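Local atomic coordinates of putative phosphatase (Clostridium difficile, PDB entry 3SD7), a protein that probably works as a phosphatase of the haloacid dehalogenase-like hydrolase family, cleaving phosphate from a substrate that is not established. Residues Gly199-Gly204 with Glu222-Tyr227; Ile60-Glu65 with Glu81-Glu86; Phe139-Leu144 with Lys154-Ser159. All coordinates share one frame; numbering follows the deposited sequence. Where two conformers were deposited one is given.

Contact 1. Residues Gly199-Gly204 with Glu222-Tyr227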
loop_
_atom_site.group_PDB
_atom_site.type_symbol
_atom_site.label_atom_id
_atom_site.label_comp_id
_atom_site.label_asym_id
_atom_site.label_seq_id
_atom_site.Cartn_x
_atom_site.Cartn_y
_atom_site.Cartn_z
ATOM N N GLY A 199 5.373 -11.124 4.486
ATOM C CA GLY A 199 6.442 -10.279 5.017
ATOM C C GLY A 199 6.487 -10.362 6.534
ATOM O O GLY A 199 7.544 -10.614 7.125
ATOM N N ALA A 200 5.327 -10.221 7.158
ATOM C CA ALA A 200 5.214 -10.294 8.617
ATOM C C ALA A 200 5.710 -11.636 9.156
ATOM O O ALA A 200 6.449 -11.705 10.156
ATOM C CB ALA A 200 3.789 -10.089 9.024
ATOM N N LYS A 201 5.308 -12.710 8.489
ATOM C CA LYS A 201 5.712 -14.039 8.921
ATOM C C LYS A 201 7.217 -14.274 8.784
ATOM O O LYS A 201 7.828 -14.921 9.650
ATOM C CB LYS A 201 4.874 -15.117 8.221
ATOM C CG LYS A 201 3.454 -15.103 8.715
ATOM C CD LYS A 201 2.615 -16.228 8.156
ATOM C CE LYS A 201 1.246 -16.181 8.791
ATOM N NZ LYS A 201 0.553 -17.474 8.737
ATOM N N LYS A 202 7.827 -13.717 7.745
ATOM C CA LYS A 202 9.271 -13.855 7.569
ATOM C C LYS A 202 10.054 -13.158 8.692
ATOM O O LYS A 202 11.127 -13.608 9.091
ATOM C CB LYS A 202 9.728 -13.330 6.205
ATOM C CG LYS A 202 9.404 -14.229 5.039
ATOM C CD LYS A 202 9.810 -13.584 3.724
ATOM C CE LYS A 202 9.464 -14.465 2.531
ATOM N NZ LYS A 202 9.602 -13.705 1.246
ATOM N N ILE A 203 9.490 -12.075 9.207
ATOM C CA ILE A 203 10.097 -11.283 10.252
ATOM C C ILE A 203 9.746 -11.815 11.641
ATOM O O ILE A 203 10.472 -11.561 12.604
ATOM C CB ILE A 203 9.663 -9.802 10.102
ATOM C CG1 ILE A 203 10.123 -9.269 8.742
ATOM C CG2 ILE A 203 10.221 -8.946 11.242
ATOM C CD1 ILE A 203 11.630 -9.359 8.513
ATOM N N GLY A 204 8.658 -12.569 11.747
ATOM C CA GLY A 204 8.240 -13.145 13.017
ATOM C C GLY A 204 7.345 -12.235 13.836
ATOM O O GLY A 204 7.434 -12.205 15.063
ATOM N N GLU A 222 -6.086 -17.573 3.009
ATOM C CA GLU A 222 -5.085 -18.563 2.667
ATOM C C GLU A 222 -3.672 -18.204 3.167
ATOM O O GLU A 222 -2.849 -19.105 3.350
ATOM C CB GLU A 222 -5.169 -18.908 1.176
ATOM C CG GLU A 222 -6.517 -19.650 0.872
ATOM C CD GLU A 222 -6.741 -19.992 -0.607
ATOM O OE1 GLU A 222 -6.123 -19.360 -1.488
ATOM O OE2 GLU A 222 -7.576 -20.876 -0.884
ATOM N N SER A 223 -3.416 -16.907 3.391
ATOM C CA SER A 223 -2.128 -16.432 3.925
ATOM C C SER A 223 -2.050 -16.620 5.447
ATOM O O SER A 223 -0.978 -16.491 6.041
ATOM C CB SER A 223 -1.896 -14.953 3.570
ATOM O OG SER A 223 -2.769 -14.090 4.289
ATOM N N GLU A 224 -3.196 -16.896 6.071
ATOM C CA GLU A 224 -3.278 -17.172 7.517
ATOM C C GLU A 224 -2.700 -16.080 8.450
ATOM O O GLU A 224 -1.831 -16.365 9.284
ATOM C CB GLU A 224 -2.646 -18.537 7.834
ATOM C CG GLU A 224 -3.387 -19.695 7.182
ATOM C CD GLU A 224 -2.719 -21.053 7.358
ATOM O OE1 GLU A 224 -1.648 -21.158 8.011
ATOM O OE2 GLU A 224 -3.288 -22.034 6.826
ATOM N N PRO A 225 -3.214 -14.849 8.336
ATOM C CA PRO A 225 -2.758 -13.801 9.249
ATOM C C PRO A 225 -3.242 -14.070 10.670
ATOM O O PRO A 225 -4.066 -14.964 10.896
ATOM C CB PRO A 225 -3.442 -12.540 8.718
ATOM C CG PRO A 225 -4.664 -13.036 8.043
ATOM C CD PRO A 225 -4.302 -14.378 7.460
ATOM N N THR A 226 -2.744 -13.289 11.621
ATOM C CA THR A 226 -3.137 -13.460 13.017
ATOM C C THR A 226 -4.605 -13.108 13.156
ATOM O O THR A 226 -5.335 -13.779 13.895
ATOM C CB THR A 226 -2.298 -12.610 13.947
ATOM O OG1 THR A 226 -0.926 -12.693 13.548
ATOM C CG2 THR A 226 -2.465 -13.064 15.415
ATOM N N TYR A 227 -5.033 -12.075 12.436
ATOM C CA TYR A 227 -6.408 -11.600 12.463
ATOM C C TYR A 227 -6.856 -11.157 11.082
ATOM O O TYR A 227 -6.032 -10.726 10.258
ATOM C CB TYR A 227 -6.522 -10.370 13.375
ATOM C CG TYR A 227 -5.833 -10.492 14.721
ATOM C CD1 TYR A 227 -6.473 -11.059 15.815
ATOM C CD2 TYR A 227 -4.538 -10.010 14.895
ATOM C CE1 TYR A 227 -5.829 -11.151 17.047
ATOM C CE2 TYR A 227 -3.893 -10.097 16.120
ATOM C CZ TYR A 227 -4.532 -10.667 17.181
ATOM O OH TYR A 227 -3.860 -10.750 18.397
#
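The flat carbonyl group of Glu224 is approached on one face by the ammonium of Lys201, whose NZ stands 43° out of the carbonyl plane instead of lying on a lone pair. A second flat group, the Tyr227 ring, has CG2 of Thr226 over one face, 3.4 Å above the plane and displaced toward the rim, but takes no part across the contact. The contact proper is carried by Lys201 NZ and CE against two backbone oxygens. Lys201 NZ donates a hydrogen bond of 2.7 Å to Glu224 O, with a C=O...N angle of 126°, and a second, weak one of 3.3 Å to Ser223 O. The methylene Lys201 CE follows the same path and comes to 3.1 Å from Glu224 O. This reach depends on the lysine chain being extended beyond CG, with CG beside the backbone N (chi1 -70°). Positive phi at Glu224, directly after helix 217-223, turns the backbone while both carbonyls remain accessible to one ammonium group. The carboxylate of Glu224 lies farther off, Lys201 NZ to Glu224 OE1 being 4.4 Å, too long for a salt bridge, though the opposite charges may still attract. A positive group beside the C-terminal end of a helix is also likely to be electrostatically favourable. Helix 194-203 itself finishes in a Schellman motif with Gly204 at C-prime. The lysine thus links, at the surface, the helices before and after strand 206-210: Ala200 packs on that strand, and Tyr227, the first residue of strand 227-229, hydrogen-bonds through its backbone to Ser207 and Gly209 of it.

Contact 2. Residues Ile60-Glu65 with Glu81-Glu86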
loop_
_atom_site.group_PDB
_atom_site.type_symbol
_atom_site.label_atom_id
_atom_site.label_comp_id
_atom_site.label_asym_id
_atom_site.label_seq_id
_atom_site.Cartn_x
_atom_site.Cartn_y
_atom_site.Cartn_z
ATOM N N ILE A 60 -5.848 4.783 -27.919
ATOM C CA ILE A 60 -6.741 3.764 -27.343
ATOM C C ILE A 60 -7.657 4.433 -26.309
ATOM O O ILE A 60 -7.179 5.034 -25.349
ATOM C CB ILE A 60 -5.948 2.596 -26.698
ATOM C CG1 ILE A 60 -5.066 1.902 -27.749
ATOM C CG2 ILE A 60 -6.902 1.581 -26.029
ATOM C CD1 ILE A 60 -4.197 0.785 -27.191
ATOM N N LYS A 61 -8.967 4.335 -26.532
ATOM C CA LYS A 61 -9.973 4.938 -25.652
ATOM C C LYS A 61 -10.478 3.873 -24.692
ATOM O O LYS A 61 -10.859 2.791 -25.132
ATOM C CB LYS A 61 -11.186 5.424 -26.467
ATOM C CG LYS A 61 -10.902 6.165 -27.772
ATOM C CD LYS A 61 -12.217 6.307 -28.576
ATOM C CE LYS A 61 -12.024 6.850 -29.992
ATOM N NZ LYS A 61 -11.545 8.254 -30.020
ATOM N N GLU A 62 -10.488 4.172 -23.391
ATOM C CA GLU A 62 -10.995 3.235 -22.374
ATOM C C GLU A 62 -11.698 3.949 -21.226
ATOM O O GLU A 62 -11.314 5.061 -20.844
ATOM C CB GLU A 62 -9.847 2.411 -21.763
ATOM C CG GLU A 62 -9.371 1.194 -22.549
ATOM C CD GLU A 62 -10.294 -0.026 -22.405
ATOM O OE1 GLU A 62 -9.772 -1.164 -22.477
ATOM O OE2 GLU A 62 -11.523 0.147 -22.192
ATOM N N ASP A 63 -12.731 3.312 -20.680
ATOM C CA ASP A 63 -13.435 3.834 -19.514
ATOM C C ASP A 63 -12.591 3.447 -18.301
ATOM O O ASP A 63 -11.983 2.377 -18.297
ATOM C CB ASP A 63 -14.830 3.217 -19.414
ATOM C CG ASP A 63 -15.571 3.617 -18.141
ATOM O OD1 ASP A 63 -14.930 4.043 -17.158
ATOM O OD2 ASP A 63 -16.813 3.468 -18.116
ATOM N N LEU A 64 -12.554 4.306 -17.285
ATOM C CA LEU A 64 -11.751 4.037 -16.070
ATOM C C LEU A 64 -12.174 2.758 -15.345
ATOM O O LEU A 64 -11.333 2.079 -14.763
ATOM C CB LEU A 64 -11.804 5.212 -15.090
ATOM C CG LEU A 64 -11.143 6.522 -15.505
ATOM C CD1 LEU A 64 -11.330 7.555 -14.408
ATOM C CD2 LEU A 64 -9.664 6.314 -15.786
ATOM N N GLU A 65 -13.470 2.430 -15.385
ATOM C CA GLU A 65 -13.978 1.205 -14.742
ATOM C C GLU A 65 -13.286 -0.059 -15.280
ATOM O O GLU A 65 -13.049 -1.001 -14.526
ATOM C CB GLU A 65 -15.508 1.090 -14.889
ATOM C CG GLU A 65 -16.006 0.823 -16.306
ATOM C CD GLU A 65 -17.539 0.854 -16.439
ATOM O OE1 GLU A 65 -18.234 1.032 -15.413
ATOM O OE2 GLU A 65 -18.046 0.697 -17.573
ATOM N N GLU A 81 0.883 -8.091 -21.847
ATOM C CA GLU A 81 -0.051 -9.225 -21.879
ATOM C C GLU A 81 -1.496 -8.870 -22.258
ATOM O O GLU A 81 -2.179 -9.677 -22.893
ATOM C CB GLU A 81 -0.051 -10.005 -20.557
ATOM C CG GLU A 81 1.317 -10.521 -20.111
ATOM C CD GLU A 81 1.223 -11.647 -19.061
ATOM O OE1 GLU A 81 1.852 -11.510 -17.997
ATOM O OE2 GLU A 81 0.518 -12.666 -19.294
ATOM N N TYR A 82 -1.973 -7.693 -21.863
ATOM C CA TYR A 82 -3.350 -7.309 -22.164
ATOM C C TYR A 82 -3.439 -6.528 -23.464
ATOM O O TYR A 82 -4.230 -6.868 -24.339
ATOM C CB TYR A 82 -3.955 -6.481 -21.032
ATOM C CG TYR A 82 -5.452 -6.318 -21.146
ATOM C CD1 TYR A 82 -6.316 -7.163 -20.447
ATOM C CD2 TYR A 82 -6.008 -5.344 -21.966
ATOM C CE1 TYR A 82 -7.695 -7.032 -20.552
ATOM C CE2 TYR A 82 -7.387 -5.206 -22.089
ATOM C CZ TYR A 82 -8.227 -6.057 -21.381
ATOM O OH TYR A 82 -9.585 -5.909 -21.490
ATOM N N TYR A 83 -2.635 -5.477 -23.589
ATOM C CA TYR A 83 -2.673 -4.637 -24.796
ATOM C C TYR A 83 -1.722 -5.095 -25.910
ATOM O O TYR A 83 -1.761 -4.560 -27.016
ATOM C CB TYR A 83 -2.486 -3.159 -24.428
ATOM C CG TYR A 83 -3.637 -2.653 -23.586
ATOM C CD1 TYR A 83 -4.854 -2.313 -24.173
ATOM C CD2 TYR A 83 -3.526 -2.552 -22.195
ATOM C CE1 TYR A 83 -5.922 -1.865 -23.408
ATOM C CE2 TYR A 83 -4.584 -2.106 -21.428
ATOM C CZ TYR A 83 -5.780 -1.769 -22.028
ATOM O OH TYR A 83 -6.835 -1.338 -21.249
ATOM N N LYS A 84 -0.886 -6.090 -25.614
ATOM C CA LYS A 84 0.027 -6.686 -26.603
ATOM C C LYS A 84 0.942 -5.686 -27.316
ATOM O O LYS A 84 1.192 -5.785 -28.522
ATOM C CB LYS A 84 -0.777 -7.540 -27.579
ATOM C CG LYS A 84 -1.524 -8.622 -26.834
ATOM C CD LYS A 84 -2.506 -9.364 -27.687
ATOM C CE LYS A 84 -3.331 -10.295 -26.808
ATOM N NZ LYS A 84 -4.048 -9.543 -25.736
ATOM N N PHE A 85 1.442 -4.734 -26.539
ATOM C CA PHE A 85 2.392 -3.735 -27.014
ATOM C C PHE A 85 3.770 -4.381 -27.054
ATOM O O PHE A 85 4.131 -5.142 -26.144
ATOM C CB PHE A 85 2.428 -2.548 -26.042
ATOM C CG PHE A 85 1.240 -1.618 -26.139
ATOM C CD1 PHE A 85 0.122 -1.929 -26.905
ATOM C CD2 PHE A 85 1.204 -0.472 -25.367
ATOM C CE1 PHE A 85 -0.963 -1.064 -26.958
ATOM C CE2 PHE A 85 0.120 0.380 -25.408
ATOM C CZ PHE A 85 -0.965 0.082 -26.203
ATOM N N GLU A 86 4.538 -4.081 -28.103
ATOM C CA GLU A 86 5.891 -4.612 -28.245
ATOM C C GLU A 86 6.763 -4.027 -27.140
ATOM O O GLU A 86 6.446 -2.967 -26.594
ATOM C CB GLU A 86 6.468 -4.240 -29.613
ATOM C CG GLU A 86 6.640 -2.745 -29.788
ATOM C CD GLU A 86 7.224 -2.345 -31.123
ATOM O OE1 GLU A 86 7.381 -1.127 -31.342
ATOM O OE2 GLU A 86 7.526 -3.233 -31.950
#
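Ile60 and Glu62 meet Phe85 and Tyr83 in a partly buried contact, with an apolar and a polar part, between the loop that follows helix 44-57 and the chain leaving helix 75-82. The apolar part is an end-on approach: Ile60 CD1 sits in the plane of the Phe85 ring at its edge, 3.5 Å from Phe85 CZ, the two side chains coming from opposite directions. The same methyl, Ile60 CD1, is 4.4 Å from Tyr83 CD1, an oblique and looser touch. In the polar part Tyr83 OH donates to Glu62 OE1 over 3.2 Å, a longish bond that meets the oxygen on its anti side, 33° out of the carboxylate plane. The carboxylate and the ring are nearly perpendicular, at 87°. Glu62 bends at its second torsion (chi2 -78°), which brings OE1 to the hydroxyl end of the tyrosine. Within segment 81-86 the rings also have neighbours over a face: Tyr82 CD2 lies 3.4 Å above the Tyr83 ring, over its centre, and Tyr83 CB lies 3.6 Å above the Phe85 ring, toward its rim. Phe85 also takes an edge-to-face stack with Phe58 and a cation-pi contact with Lys89. Beyond the helix, Lys84 adopts positive phi and its NZ hydrogen-bonds to Tyr82 O at 3.0 Å. The contact lies in a helical insertion between strands 41-42 and 110-111, a position consistent with the cap of haloacid dehalogenase-like hydrolases.

Contact 3. Residues Phe139-Leu144 with Lys154-Ser159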
loop_
_atom_site.group_PDB
_atom_site.type_symbol
_atom_site.label_atom_id
_atom_site.label_comp_id
_atom_site.label_asym_id
_atom_site.label_seq_id
_atom_site.Cartn_x
_atom_site.Cartn_y
_atom_site.Cartn_z
ATOM N N PHE A 139 6.362 8.907 -2.859
ATOM C CA PHE A 139 4.924 8.893 -3.064
ATOM C C PHE A 139 4.157 8.672 -1.750
ATOM O O PHE A 139 3.163 9.346 -1.498
ATOM C CB PHE A 139 4.507 7.847 -4.124
ATOM C CG PHE A 139 5.083 8.085 -5.490
ATOM C CD1 PHE A 139 5.417 9.366 -5.929
ATOM C CD2 PHE A 139 5.191 7.041 -6.379
ATOM C CE1 PHE A 139 5.924 9.576 -7.217
ATOM C CE2 PHE A 139 5.681 7.250 -7.668
ATOM C CZ PHE A 139 6.054 8.513 -8.071
ATOM N N ALA A 140 4.600 7.717 -0.924
ATOM C CA ALA A 140 3.965 7.425 0.363
ATOM C C ALA A 140 3.954 8.678 1.256
ATOM O O ALA A 140 2.937 9.052 1.834
ATOM C CB ALA A 140 4.666 6.227 1.090
ATOM N N GLU A 141 5.101 9.336 1.341
ATOM C CA GLU A 141 5.191 10.547 2.152
ATOM C C GLU A 141 4.312 11.669 1.587
ATOM O O GLU A 141 3.642 12.362 2.344
ATOM C CB GLU A 141 6.650 10.968 2.278
ATOM C CG GLU A 141 7.473 10.013 3.124
ATOM C CD GLU A 141 8.899 10.476 3.258
ATOM O OE1 GLU A 141 9.410 11.082 2.296
ATOM O OE2 GLU A 141 9.515 10.198 4.308
ATOM N N THR A 142 4.299 11.823 0.264
ATOM C CA THR A 142 3.484 12.843 -0.389
ATOM C C THR A 142 2.010 12.641 -0.067
ATOM O O THR A 142 1.293 13.585 0.293
ATOM C CB THR A 142 3.709 12.862 -1.898
ATOM O OG1 THR A 142 5.040 13.315 -2.168
ATOM C CG2 THR A 142 2.714 13.801 -2.593
ATOM N N ILE A 143 1.562 11.400 -0.194
ATOM C CA ILE A 143 0.163 11.043 0.068
ATOM C C ILE A 143 -0.222 11.205 1.533
ATOM O O ILE A 143 -1.297 11.718 1.844
ATOM C CB ILE A 143 -0.108 9.601 -0.405
ATOM C CG1 ILE A 143 0.022 9.537 -1.927
ATOM C CG2 ILE A 143 -1.470 9.145 0.053
ATOM C CD1 ILE A 143 0.117 8.101 -2.473
ATOM N N LEU A 144 0.644 10.807 2.444
ATOM C CA LEU A 144 0.316 10.903 3.851
ATOM C C LEU A 144 0.281 12.382 4.266
ATOM O O LEU A 144 -0.580 12.778 5.057
ATOM C CB LEU A 144 1.266 10.092 4.698
ATOM C CG LEU A 144 1.134 8.561 4.506
ATOM C CD1 LEU A 144 2.339 7.874 5.120
ATOM C CD2 LEU A 144 -0.155 8.031 5.062
ATOM N N LYS A 154 5.964 7.671 12.927
ATOM C CA LYS A 154 7.348 7.955 13.305
ATOM C C LYS A 154 8.270 7.844 12.122
ATOM O O LYS A 154 9.126 8.717 11.941
ATOM C CB LYS A 154 7.797 7.049 14.435
ATOM C CG LYS A 154 9.156 7.427 14.997
ATOM C CD LYS A 154 9.491 6.644 16.271
ATOM C CE LYS A 154 10.845 7.054 16.872
ATOM N NZ LYS A 154 10.942 8.487 17.312
ATOM N N TYR A 155 8.131 6.756 11.354
ATOM C CA TYR A 155 8.948 6.507 10.173
ATOM C C TYR A 155 8.060 6.015 9.061
ATOM O O TYR A 155 7.050 5.317 9.297
ATOM C CB TYR A 155 10.041 5.485 10.445
ATOM C CG TYR A 155 11.030 5.905 11.495
ATOM C CD1 TYR A 155 11.833 7.009 11.312
ATOM C CD2 TYR A 155 11.142 5.198 12.667
ATOM C CE1 TYR A 155 12.757 7.393 12.289
ATOM C CE2 TYR A 155 12.026 5.562 13.645
ATOM C CZ TYR A 155 12.835 6.656 13.460
ATOM O OH TYR A 155 13.717 7.047 14.434
ATOM N N ILE A 156 8.445 6.358 7.836
ATOM C CA ILE A 156 7.724 5.959 6.622
ATOM C C ILE A 156 8.793 5.419 5.706
ATOM O O ILE A 156 9.766 6.141 5.380
ATOM C CB ILE A 156 7.000 7.151 5.975
ATOM C CG1 ILE A 156 5.859 7.653 6.877
ATOM C CG2 ILE A 156 6.490 6.792 4.557
ATOM C CD1 ILE A 156 5.382 9.100 6.541
ATOM N N ALA A 157 8.652 4.142 5.325
ATOM C CA ALA A 157 9.596 3.436 4.477
ATOM C C ALA A 157 8.926 2.758 3.292
ATOM O O ALA A 157 8.062 1.901 3.459
ATOM C CB ALA A 157 10.349 2.386 5.275
ATOM N N GLY A 158 9.350 3.172 2.103
ATOM C CA GLY A 158 8.920 2.590 0.842
ATOM C C GLY A 158 10.123 2.227 0.002
ATOM O O GLY A 158 11.245 2.036 0.510
ATOM N N SER A 159 9.895 2.100 -1.298
ATOM C CA SER A 159 10.946 1.785 -2.227
ATOM C C SER A 159 11.551 3.071 -2.805
ATOM O O SER A 159 11.083 4.180 -2.562
ATOM C CB SER A 159 10.397 0.905 -3.346
ATOM O OG SER A 159 9.309 1.526 -3.983
#
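The beta-alpha-beta unit made of strand 128-133, helix 137-146 and strand 155-159 is closed here by Ile156, which reaches from the strand to Ala140, Glu141 and Leu144 on the helix. No hydrogen bond crosses, so the evidence is one of apolar fit. Ile156 divides into two branches. With CG2 anti to the backbone N and CG1 beside it (chi1 -67°), CG2 lies mainly against Ala140 and Glu141, CD1 mainly against Leu144. The Ile156 CG2 methyl lies 4.0 Å from Ala140 CB and 3.7 Å from Glu141 CG, touching the aliphatic stem of the glutamate, whose side chain crosses that of Ile156 at a slant. Leu144 and Ile156 instead meet tip to tip, CD1 to CD1 at 3.6 Å, with Leu144 CD1 also 3.9 Å from Ile156 CG1. The axes of the two short segments approach to 8.5 Å and run obliquely, at 135°, more against than with one another. The backbones come closest at two pairs, Ala140 CA to Gly158 CA and Glu141 CA to Ile156 CA, both 6.9 Å. Alternation along the strand sends Tyr155 and Ala157 away from this helix and onto helix 168-179. Strand 155-159, at one margin of the parallel sheet, pairs with Val131 and Thr133 of strand 128-133, and these two residues also take Leu144 and Ala140 respectively. Helix 137-146 thus packs on both strands, while helix 168-179 lies on the other face of strand 155-159.

In the fold
From the N terminus the three contacts follow one another in series, none nesting in or crossing another. Contact 2 comes first, within the probable cap, and encloses the loop and most of helix 75-82 that separate its segments. Contact 3 then closes the nine-residue link from helix 137-146 to strand 155-159 at one edge of the parallel sheet, and contact 1 ends the series by enclosing strand 206-210 and most of helix 217-223 near the opposite edge. Contacts 1 and 3, centres about 22 Å apart, belong to the same sheet-and-helix body, in which Asp37 and Asp192 bind sodium. Contact 2 stands apart, its centre about 30 Å from that of contact 3 and 35 Å from that of contact 1.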